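Local coordinates for protein probable glutathione reductase (PDB 4DNA) that probably catalyses the NADPH-dependent reduction of glutathione disulfide to glutathione, working as a homodimer with one FAD bound per subunit, at residues A[365-371]-A[394-400]; A[337-341]-A[422-426]; A[387-393]-A[404-410]. Residues are numbered along the deposited sequence.

Interaction 1 (A[365-371]-A[394-400]); sequences FQEIEVY and VVNAADR
Phe365 leaves the preceding helix extended and, in its m rotamer, lays one ring face over the amide of Asn396 (CD1 to ND2 3.0 Å). From Glu367 the backbone is a β-strand, antiparallel to 394-396 at 150°. Glu367 O accepts from Ala397 N at 3.1 Å, and a water donates to Glu367 O (3.2 Å) and to Asn396 OD1 (2.8 Å). Ile368 faces Asn396 as a non-hydrogen-bonded pair, CA to CA 4.8 Å. Glu369 and Val395 form the hydrogen-bonded pair: each N reaches the other's O at 2.8 Å. The m rotamer of Glu369 sends OE1 to Arg400 NH1 at 3.0 Å, a salt bridge whose hydrogen bond is weak. Val370 pairs with Val394 without hydrogen bonds. Tyr371, also m, accepts through OH from Arg400 NH1 at 2.9 Å; Asp430 holds the other end of the guanidinium. After Asn396 the chain turns: 397-399 have helical phi/psi, Asn396 OD1 accepts from Ala398 N at 2.8 Å, and Arg400, at positive phi (79/7), donates from N to Asn396 O at 2.7 Å. Its chi1 to chi3, all m, bring NH1 to Glu369 and Tyr371. An Asx turn follows the end of a central strand in this family's antiparallel dimerisation-domain sheet.

Interaction 2 (A[337-341]-A[422-426]); sequences DHDLI and SLRAG
At the dimer interface, the Schellman-capped C-terminus of helix 412-424, in the dimerisation domain, meets the loop leading to strand 343-345, and Arg424 is here a worked example of one arginine serving several neighbours. In the Schellman motif Gly426, at phi 61°, is the C-prime residue, and its N donates to Leu423 O at 2.9 Å. The facing segment 337-341 has no regular structure. His338 and Asp339 are extended, whereas Leu340 takes positive phi (69/56) and brings its CA to 6.6 Å from the CA of Arg424, the closest CA pair of the two segments. Arg424 reaches across with chi1 t, chi2 p and chi3 t. Its NH1 donates to Asp339 OD1 at 2.9 Å, a salt bridge made near the guanidinium plane with Asp339 in the p rotamer. His338, chi1 t, lays its ring against a face of the same guanidinium. Leu340 points its CB toward the helix; its CD2 packs on Leu423 CB at 4.2 Å, and its CD1 comes to 4.1 Å from Arg424 NH1 at the guanidinium edge. The second subunit adjoins both sides of the contact: Met436 of that subunit packs on His338, and Thr435 of it on Arg424. Arg434 of the second subunit also brings its guanidinium close to Arg424 NE. Asp339 pairs with Arg424 and so probably offsets part of the like-charge proximity to Arg434 of the second subunit, while the leucine pair adds a small apolar contact beside the ion pair.

Interaction 3 (A[387-393]-A[404-410]); sequences EKTIMKL and GAHILGH
A β-hairpin shows how adjacent strands satisfy facing backbones. Strands 389-393 and 404-408 run antiparallel (179°). In the hydrogen-bonded pairs, Ile390 N donates to Leu408 O at 3.1 Å and Leu408 N to Ile390 O at 2.8 Å; Lys392 N to His406 O 2.7 Å, His406 N to Lys392 O 2.9 Å. On the outer edge of strand 389-393, Thr389, Met391 and Leu393 bond by backbone to Phe375, Ala373 and Tyr371. Met391 (selenomethionine) opposite Ile407 and Leu393 opposite Ala405 are non-hydrogen-bonded pairs; Met391 CG meets Ile407 CD1 at 3.8 Å and Leu393 CD2 meets Ala405 CB at 3.6 Å, on the face covered by helix 412-424. On the other face Ile390 CD1 touches Leu408 CD2 at 4.2 Å, and His406 bonds through ND1 to Thr353 and weakly through NE2 to Ile356 O. Gly409, at phi 143°, lies opposite Thr389, where a CB would crowd Thr389 OG1 and jam against Leu408 O. Past the last main-chain pair, His410 NE2 donates to Glu387 OE1 at 3.1 Å, a side-chain His-carboxylate hydrogen bond joining the segment ends. The buried ammonium of Lys392 is met by three carboxylates from outside the hairpin, Asp210, Asp212 and Glu358, more acid than one lysine can neutralise.

Interactions 1 and 3 are successive parts of one antiparallel sheet, sharing strand 389-396 as its common member. Their centres lie 18 Å apart, yet the backbone bonding probably runs on between them, with Val394 N 2.6 Å from Gly404 O and Leu393 N 2.8 Å from Tyr371 O. Interaction 2 joins this sheet through the helix that follows strand 402-408: Leu423 CD2 packs 3.9 Å from Gly404 N. It does not touch interaction 1, the nearest atoms being about 6 Å apart. Of the three, interaction 2 adjoins the second subunit. The His338 side chain is about 13 Å from a bound FAD, and the side chain of Leu408 is about 9 Å from that of Val183, in the predicted NAD(+) site.

Interaction 1 (A[365-371]-A[394-400])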
loop_
_atom_site.group_PDB
_atom_site.type_symbol
_atom_site.label_atom_id
_atom_site.label_comp_id
_atom_site.label_asym_id
_atom_site.label_seq_id
_atom_site.Cartn_x
_atom_site.Cartn_y
_atom_site.Cartn_z
ATOM N N PHE A 365 -16.793 -4.111 24.732
ATOM C CA PHE A 365 -17.778 -5.081 24.258
ATOM C C PHE A 365 -17.660 -6.403 25.013
ATOM O O PHE A 365 -16.568 -6.773 25.423
ATOM C CB PHE A 365 -17.575 -5.325 22.774
ATOM C CG PHE A 365 -17.742 -4.104 21.934
ATOM C CD1 PHE A 365 -18.979 -3.463 21.844
ATOM C CD2 PHE A 365 -16.676 -3.593 21.213
ATOM C CE1 PHE A 365 -19.143 -2.326 21.066
ATOM C CE2 PHE A 365 -16.842 -2.459 20.420
ATOM C CZ PHE A 365 -18.076 -1.828 20.349
ATOM N N GLN A 366 -18.778 -7.109 25.184
ATOM C CA GLN A 366 -18.811 -8.341 25.987
ATOM C C GLN A 366 -18.095 -9.487 25.290
ATOM O O GLN A 366 -17.493 -10.346 25.939
ATOM C CB GLN A 366 -20.263 -8.748 26.284
ATOM C CG GLN A 366 -20.428 -10.083 26.998
ATOM C CD GLN A 366 -21.763 -10.240 27.719
ATOM O OE1 GLN A 366 -22.803 -9.746 27.276
ATOM N NE2 GLN A 366 -21.738 -10.944 28.836
ATOM N N GLU A 367 -18.167 -9.474 23.963
ATOM C CA GLU A 367 -17.711 -10.565 23.127
ATOM C C GLU A 367 -17.046 -10.006 21.894
ATOM O O GLU A 367 -17.660 -9.256 21.131
ATOM C CB GLU A 367 -18.902 -11.405 22.707
ATOM C CG GLU A 367 -18.872 -12.831 23.217
ATOM C CD GLU A 367 -18.302 -13.804 22.193
ATOM O OE1 GLU A 367 -18.904 -14.882 21.989
ATOM O OE2 GLU A 367 -17.257 -13.493 21.579
ATOM N N ILE A 368 -15.781 -10.338 21.695
ATOM C CA ILE A 368 -15.110 -9.878 20.482
ATOM C C ILE A 368 -14.495 -11.044 19.739
ATOM O O ILE A 368 -14.220 -12.085 20.338
ATOM C CB ILE A 368 -14.049 -8.789 20.745
ATOM C CG1 ILE A 368 -13.097 -9.226 21.848
ATOM C CG2 ILE A 368 -14.719 -7.476 21.106
ATOM C CD1 ILE A 368 -11.831 -8.406 21.885
ATOM N N GLU A 369 -14.308 -10.875 18.436
ATOM C CA GLU A 369 -13.570 -11.859 17.651
ATOM C C GLU A 369 -12.331 -11.178 17.092
ATOM O O GLU A 369 -12.381 -10.026 16.644
ATOM C CB GLU A 369 -14.442 -12.471 16.549
ATOM C CG GLU A 369 -15.675 -13.201 17.084
ATOM C CD GLU A 369 -16.846 -13.318 16.101
ATOM O OE1 GLU A 369 -16.980 -12.493 15.169
ATOM O OE2 GLU A 369 -17.663 -14.247 16.283
ATOM N N VAL A 370 -11.206 -11.884 17.165
ATOM C CA VAL A 370 -9.918 -11.352 16.719
ATOM C C VAL A 370 -9.361 -12.219 15.586
ATOM O O VAL A 370 -9.381 -13.466 15.652
ATOM C CB VAL A 370 -8.916 -11.231 17.884
ATOM C CG1 VAL A 370 -7.566 -10.750 17.390
ATOM C CG2 VAL A 370 -9.453 -10.285 18.944
ATOM N N TYR A 371 -8.893 -11.536 14.541
ATOM C CA TYR A 371 -8.433 -12.180 13.341
ATOM C C TYR A 371 -6.975 -11.760 13.111
ATOM O O TYR A 371 -6.699 -10.644 12.685
ATOM C CB TYR A 371 -9.374 -11.825 12.186
ATOM C CG TYR A 371 -10.819 -12.357 12.342
ATOM C CD1 TYR A 371 -11.776 -11.656 13.089
ATOM C CD2 TYR A 371 -11.231 -13.545 11.717
ATOM C CE1 TYR A 371 -13.078 -12.121 13.210
ATOM C CE2 TYR A 371 -12.529 -14.018 11.846
ATOM C CZ TYR A 371 -13.445 -13.301 12.597
ATOM O OH TYR A 371 -14.736 -13.757 12.744
ATOM N N VAL A 394 -9.950 -6.567 14.569
ATOM C CA VAL A 394 -10.741 -6.702 15.806
ATOM C C VAL A 394 -12.232 -6.448 15.516
ATOM O O VAL A 394 -12.587 -5.423 14.912
ATOM C CB VAL A 394 -10.231 -5.775 16.924
ATOM C CG1 VAL A 394 -10.977 -6.048 18.215
ATOM C CG2 VAL A 394 -8.733 -5.947 17.136
ATOM N N VAL A 395 -13.089 -7.382 15.945
ATOM C CA VAL A 395 -14.493 -7.442 15.517
ATOM C C VAL A 395 -15.493 -7.600 16.672
ATOM O O VAL A 395 -15.278 -8.401 17.596
ATOM C CB VAL A 395 -14.678 -8.600 14.532
ATOM C CG1 VAL A 395 -16.148 -8.948 14.332
ATOM C CG2 VAL A 395 -13.987 -8.261 13.217
ATOM N N ASN A 396 -16.594 -6.851 16.620
ATOM C CA ASN A 396 -17.650 -7.001 17.607
ATOM C C ASN A 396 -18.557 -8.185 17.274
ATOM O O ASN A 396 -19.240 -8.174 16.262
ATOM C CB ASN A 396 -18.462 -5.714 17.739
ATOM C CG ASN A 396 -19.511 -5.784 18.842
ATOM O OD1 ASN A 396 -19.945 -6.855 19.260
ATOM N ND2 ASN A 396 -19.932 -4.628 19.305
ATOM N N ALA A 397 -18.563 -9.189 18.155
ATOM C CA ALA A 397 -19.323 -10.424 17.943
ATOM C C ALA A 397 -20.810 -10.193 17.731
ATOM O O ALA A 397 -21.442 -10.940 16.994
ATOM C CB ALA A 397 -19.103 -11.395 19.089
ATOM N N ALA A 398 -21.353 -9.161 18.378
ATOM C CA ALA A 398 -22.767 -8.803 18.270
ATOM C C ALA A 398 -23.152 -8.176 16.925
ATOM O O ALA A 398 -24.263 -8.378 16.475
ATOM C CB ALA A 398 -23.156 -7.879 19.406
ATOM N N ASP A 399 -22.259 -7.390 16.343
ATOM C CA ASP A 399 -22.469 -6.659 15.105
ATOM C C ASP A 399 -21.922 -7.331 13.909
ATOM O O ASP A 399 -22.463 -7.266 12.850
ATOM C CB ASP A 399 -21.619 -5.423 15.150
ATOM C CG ASP A 399 -22.199 -4.381 15.943
ATOM O OD1 ASP A 399 -23.416 -4.394 16.068
ATOM O OD2 ASP A 399 -21.447 -3.547 16.441
ATOM N N ARG A 400 -20.768 -7.912 14.106
ATOM C CA ARG A 400 -19.807 -8.262 13.075
ATOM C C ARG A 400 -18.976 -7.048 12.606
ATOM O O ARG A 400 -18.158 -7.160 11.682
ATOM C CB ARG A 400 -20.477 -9.047 11.937
ATOM C CG ARG A 400 -20.972 -10.407 12.395
ATOM C CD ARG A 400 -19.795 -11.306 12.711
ATOM N NE ARG A 400 -19.335 -11.960 11.495
ATOM C CZ ARG A 400 -18.099 -12.399 11.271
ATOM N NH1 ARG A 400 -17.154 -12.248 12.183
ATOM N NH2 ARG A 400 -17.805 -12.978 10.111
HETATM O O HOH W 1 -20.332 -7.730 21.877
#

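Interaction 2 (A[337-341]-A[422-426])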
loop_
_atom_site.group_PDB
_atom_site.type_symbol
_atom_site.label_atom_id
_atom_site.label_comp_id
_atom_site.label_asym_id
_atom_site.label_seq_id
_atom_site.Cartn_x
_atom_site.Cartn_y
_atom_site.Cartn_z
ATOM N N ASP A 337 -14.622 17.554 15.535
ATOM C CA ASP A 337 -14.268 16.505 16.461
ATOM C C ASP A 337 -14.820 15.226 15.888
ATOM O O ASP A 337 -15.925 15.191 15.370
ATOM C CB ASP A 337 -14.872 16.771 17.828
ATOM C CG ASP A 337 -15.196 15.509 18.563
ATOM O OD1 ASP A 337 -14.258 14.884 19.095
ATOM O OD2 ASP A 337 -16.384 15.141 18.611
ATOM N N HIS A 338 -13.994 14.189 15.932
ATOM C CA HIS A 338 -14.154 13.036 15.097
ATOM C C HIS A 338 -13.597 11.815 15.756
ATOM O O HIS A 338 -12.643 11.904 16.536
ATOM C CB HIS A 338 -13.404 13.359 13.821
ATOM C CG HIS A 338 -13.226 12.205 12.899
ATOM N ND1 HIS A 338 -13.381 10.939 13.286
ATOM C CD2 HIS A 338 -12.888 12.171 11.563
ATOM C CE1 HIS A 338 -13.159 10.131 12.241
ATOM N NE2 HIS A 338 -12.860 10.888 11.189
ATOM N N ASP A 339 -14.137 10.652 15.438
ATOM C CA ASP A 339 -13.659 9.425 16.043
ATOM C C ASP A 339 -13.291 8.473 14.927
ATOM O O ASP A 339 -13.791 8.596 13.827
ATOM C CB ASP A 339 -14.734 8.807 16.924
ATOM C CG ASP A 339 -16.095 8.840 16.280
ATOM O OD1 ASP A 339 -16.212 9.414 15.184
ATOM O OD2 ASP A 339 -17.048 8.294 16.867
ATOM N N LEU A 340 -12.398 7.531 15.180
ATOM C CA LEU A 340 -11.928 6.719 14.052
ATOM C C LEU A 340 -11.061 7.484 13.045
ATOM O O LEU A 340 -11.367 7.533 11.862
ATOM C CB LEU A 340 -13.111 6.062 13.339
ATOM C CG LEU A 340 -13.790 4.946 14.127
ATOM C CD1 LEU A 340 -15.280 4.912 13.796
ATOM C CD2 LEU A 340 -13.105 3.613 13.849
ATOM N N ILE A 341 -9.989 8.091 13.540
ATOM C CA ILE A 341 -8.953 8.660 12.689
ATOM C C ILE A 341 -7.895 7.553 12.552
ATOM O O ILE A 341 -7.390 7.046 13.564
ATOM C CB ILE A 341 -8.366 9.978 13.291
ATOM C CG1 ILE A 341 -9.419 11.090 13.303
ATOM C CG2 ILE A 341 -7.165 10.482 12.500
ATOM C CD1 ILE A 341 -9.135 12.226 14.268
ATOM N N SER A 422 -13.237 2.095 5.090
ATOM C CA SER A 422 -14.086 0.956 5.441
ATOM C C SER A 422 -14.640 1.066 6.852
ATOM O O SER A 422 -15.803 0.756 7.075
ATOM C CB SER A 422 -13.333 -0.360 5.270
ATOM O OG SER A 422 -12.804 -0.458 3.956
ATOM N N LEU A 423 -13.830 1.526 7.795
ATOM C CA LEU A 423 -14.296 1.612 9.174
ATOM C C LEU A 423 -15.198 2.820 9.456
ATOM O O LEU A 423 -16.200 2.696 10.174
ATOM C CB LEU A 423 -13.135 1.525 10.161
ATOM C CG LEU A 423 -12.785 0.069 10.512
ATOM C CD1 LEU A 423 -12.047 -0.622 9.371
ATOM C CD2 LEU A 423 -11.979 -0.017 11.803
ATOM N N ARG A 424 -14.868 3.972 8.873
ATOM C CA ARG A 424 -15.748 5.135 8.940
ATOM C C ARG A 424 -17.175 4.740 8.504
ATOM O O ARG A 424 -18.135 5.093 9.179
ATOM C CB ARG A 424 -15.202 6.312 8.103
ATOM C CG ARG A 424 -15.884 7.656 8.363
ATOM C CD ARG A 424 -15.585 8.144 9.775
ATOM N NE ARG A 424 -16.434 9.257 10.200
ATOM C CZ ARG A 424 -16.842 9.472 11.456
ATOM N NH1 ARG A 424 -16.501 8.641 12.447
ATOM N NH2 ARG A 424 -17.614 10.524 11.722
ATOM N N ALA A 425 -17.302 3.990 7.406
ATOM C CA ALA A 425 -18.615 3.579 6.883
ATOM C C ALA A 425 -19.203 2.341 7.572
ATOM O O ALA A 425 -20.168 1.759 7.070
ATOM C CB ALA A 425 -18.552 3.369 5.366
ATOM N N GLY A 426 -18.620 1.940 8.704
ATOM C CA GLY A 426 -19.099 0.798 9.488
ATOM C C GLY A 426 -19.095 -0.568 8.806
ATOM O O GLY A 426 -20.066 -1.302 8.909
#

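Interaction 3 (A[387-393]-A[404-410])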
loop_
_atom_site.group_PDB
_atom_site.type_symbol
_atom_site.label_atom_id
_atom_site.label_comp_id
_atom_site.label_asym_id
_atom_site.label_seq_id
_atom_site.Cartn_x
_atom_site.Cartn_y
_atom_site.Cartn_z
ATOM N N GLU A 387 11.837 -11.153 8.586
ATOM C CA GLU A 387 10.827 -10.136 8.847
ATOM C C GLU A 387 9.505 -10.864 9.022
ATOM O O GLU A 387 9.316 -11.958 8.478
ATOM C CB GLU A 387 10.731 -9.187 7.651
ATOM C CG GLU A 387 10.549 -7.720 8.006
ATOM C CD GLU A 387 10.663 -6.797 6.790
ATOM O OE1 GLU A 387 10.852 -7.306 5.651
ATOM O OE2 GLU A 387 10.565 -5.555 6.972
ATOM N N LYS A 388 8.598 -10.272 9.789
ATOM C CA LYS A 388 7.249 -10.820 9.918
ATOM C C LYS A 388 6.183 -9.743 9.753
ATOM O O LYS A 388 6.286 -8.653 10.304
ATOM C CB LYS A 388 7.091 -11.614 11.224
ATOM C CG LYS A 388 7.365 -13.102 11.042
ATOM C CD LYS A 388 8.245 -13.673 12.151
ATOM C CE LYS A 388 8.690 -15.098 11.820
ATOM N NZ LYS A 388 9.417 -15.780 12.935
ATOM N N THR A 389 5.173 -10.032 8.956
ATOM C CA THR A 389 4.060 -9.111 8.874
ATOM C C THR A 389 2.981 -9.555 9.854
ATOM O O THR A 389 2.561 -10.715 9.843
ATOM C CB THR A 389 3.529 -8.970 7.429
ATOM O OG1 THR A 389 4.560 -8.418 6.608
ATOM C CG2 THR A 389 2.315 -8.055 7.373
ATOM N N ILE A 390 2.568 -8.634 10.726
ATOM C CA ILE A 390 1.407 -8.869 11.566
ATOM C C ILE A 390 0.241 -8.042 11.047
ATOM O O ILE A 390 0.389 -6.848 10.796
ATOM C CB ILE A 390 1.705 -8.633 13.054
ATOM C CG1 ILE A 390 2.705 -9.676 13.553
ATOM C CG2 ILE A 390 0.444 -8.784 13.883
ATOM C CD1 ILE A 390 3.614 -9.181 14.658
HETATM N N MSE A 391 -0.897 -8.707 10.847
HETATM C CA MSE A 391 -2.118 -8.081 10.331
HETATM C C MSE A 391 -3.275 -8.495 11.186
HETATM O O MSE A 391 -3.661 -9.664 11.180
HETATM C CB MSE A 391 -2.373 -8.593 8.929
HETATM C CG MSE A 391 -1.513 -7.781 7.981
HETATM SE SE MSE A 391 -2.123 -8.026 6.123
HETATM C CE MSE A 391 -1.013 -6.651 5.254
ATOM N N LYS A 392 -3.846 -7.555 11.936
ATOM C CA LYS A 392 -4.792 -7.935 12.969
ATOM C C LYS A 392 -6.088 -7.163 12.895
ATOM O O LYS A 392 -6.084 -5.945 12.936
ATOM C CB LYS A 392 -4.141 -7.817 14.349
ATOM C CG LYS A 392 -5.098 -7.754 15.526
ATOM C CD LYS A 392 -4.580 -8.590 16.689
ATOM C CE LYS A 392 -5.188 -8.184 18.024
ATOM N NZ LYS A 392 -4.307 -7.303 18.825
ATOM N N LEU A 393 -7.189 -7.900 12.793
ATOM C CA LEU A 393 -8.530 -7.336 12.757
ATOM C C LEU A 393 -9.272 -7.598 14.049
ATOM O O LEU A 393 -9.237 -8.729 14.561
ATOM C CB LEU A 393 -9.327 -7.946 11.610
ATOM C CG LEU A 393 -8.983 -7.409 10.220
ATOM C CD1 LEU A 393 -9.667 -8.209 9.124
ATOM C CD2 LEU A 393 -9.384 -5.960 10.147
ATOM N N GLY A 404 -11.461 -2.336 14.836
ATOM C CA GLY A 404 -10.044 -2.064 14.873
ATOM C C GLY A 404 -9.340 -2.923 13.850
ATOM O O GLY A 404 -9.646 -4.120 13.702
ATOM N N ALA A 405 -8.419 -2.285 13.127
ATOM C CA ALA A 405 -7.490 -2.936 12.205
ATOM C C ALA A 405 -6.090 -2.369 12.454
ATOM O O ALA A 405 -5.919 -1.154 12.569
ATOM C CB ALA A 405 -7.898 -2.694 10.776
ATOM N N HIS A 406 -5.108 -3.271 12.555
ATOM C CA HIS A 406 -3.723 -2.962 12.901
ATOM C C HIS A 406 -2.780 -3.765 12.059
ATOM O O HIS A 406 -2.897 -4.992 11.972
ATOM C CB HIS A 406 -3.474 -3.272 14.366
ATOM C CG HIS A 406 -4.588 -2.825 15.274
ATOM N ND1 HIS A 406 -4.677 -1.561 15.748
ATOM C CD2 HIS A 406 -5.688 -3.514 15.772
ATOM C CE1 HIS A 406 -5.776 -1.452 16.510
ATOM N NE2 HIS A 406 -6.392 -2.651 16.527
ATOM N N ILE A 407 -1.836 -3.058 11.440
ATOM C CA ILE A 407 -0.888 -3.625 10.484
ATOM C C ILE A 407 0.524 -3.259 10.886
ATOM O O ILE A 407 0.826 -2.090 11.108
ATOM C CB ILE A 407 -1.088 -3.073 9.046
ATOM C CG1 ILE A 407 -2.563 -3.049 8.625
ATOM C CG2 ILE A 407 -0.265 -3.881 8.052
ATOM C CD1 ILE A 407 -3.195 -4.418 8.454
ATOM N N LEU A 408 1.376 -4.266 10.993
ATOM C CA LEU A 408 2.801 -4.040 11.145
ATOM C C LEU A 408 3.491 -4.619 9.915
ATOM O O LEU A 408 3.398 -5.819 9.651
ATOM C CB LEU A 408 3.307 -4.710 12.414
ATOM C CG LEU A 408 4.799 -4.568 12.704
ATOM C CD1 LEU A 408 5.169 -3.107 12.893
ATOM C CD2 LEU A 408 5.169 -5.378 13.939
ATOM N N GLY A 409 4.156 -3.774 9.142
ATOM C CA GLY A 409 4.769 -4.236 7.915
ATOM C C GLY A 409 4.687 -3.220 6.802
ATOM O O GLY A 409 4.196 -2.100 6.995
ATOM N N HIS A 410 5.168 -3.627 5.631
ATOM C CA HIS A 410 5.329 -2.736 4.495
ATOM C C HIS A 410 4.053 -2.125 4.056
ATOM O O HIS A 410 3.112 -2.833 3.720
ATOM C CB HIS A 410 5.994 -3.463 3.337
ATOM C CG HIS A 410 7.396 -3.916 3.651
ATOM N ND1 HIS A 410 8.465 -3.091 3.558
ATOM C CD2 HIS A 410 7.882 -5.145 4.105
ATOM C CE1 HIS A 410 9.579 -3.760 3.920
ATOM N NE2 HIS A 410 9.222 -5.020 4.250
#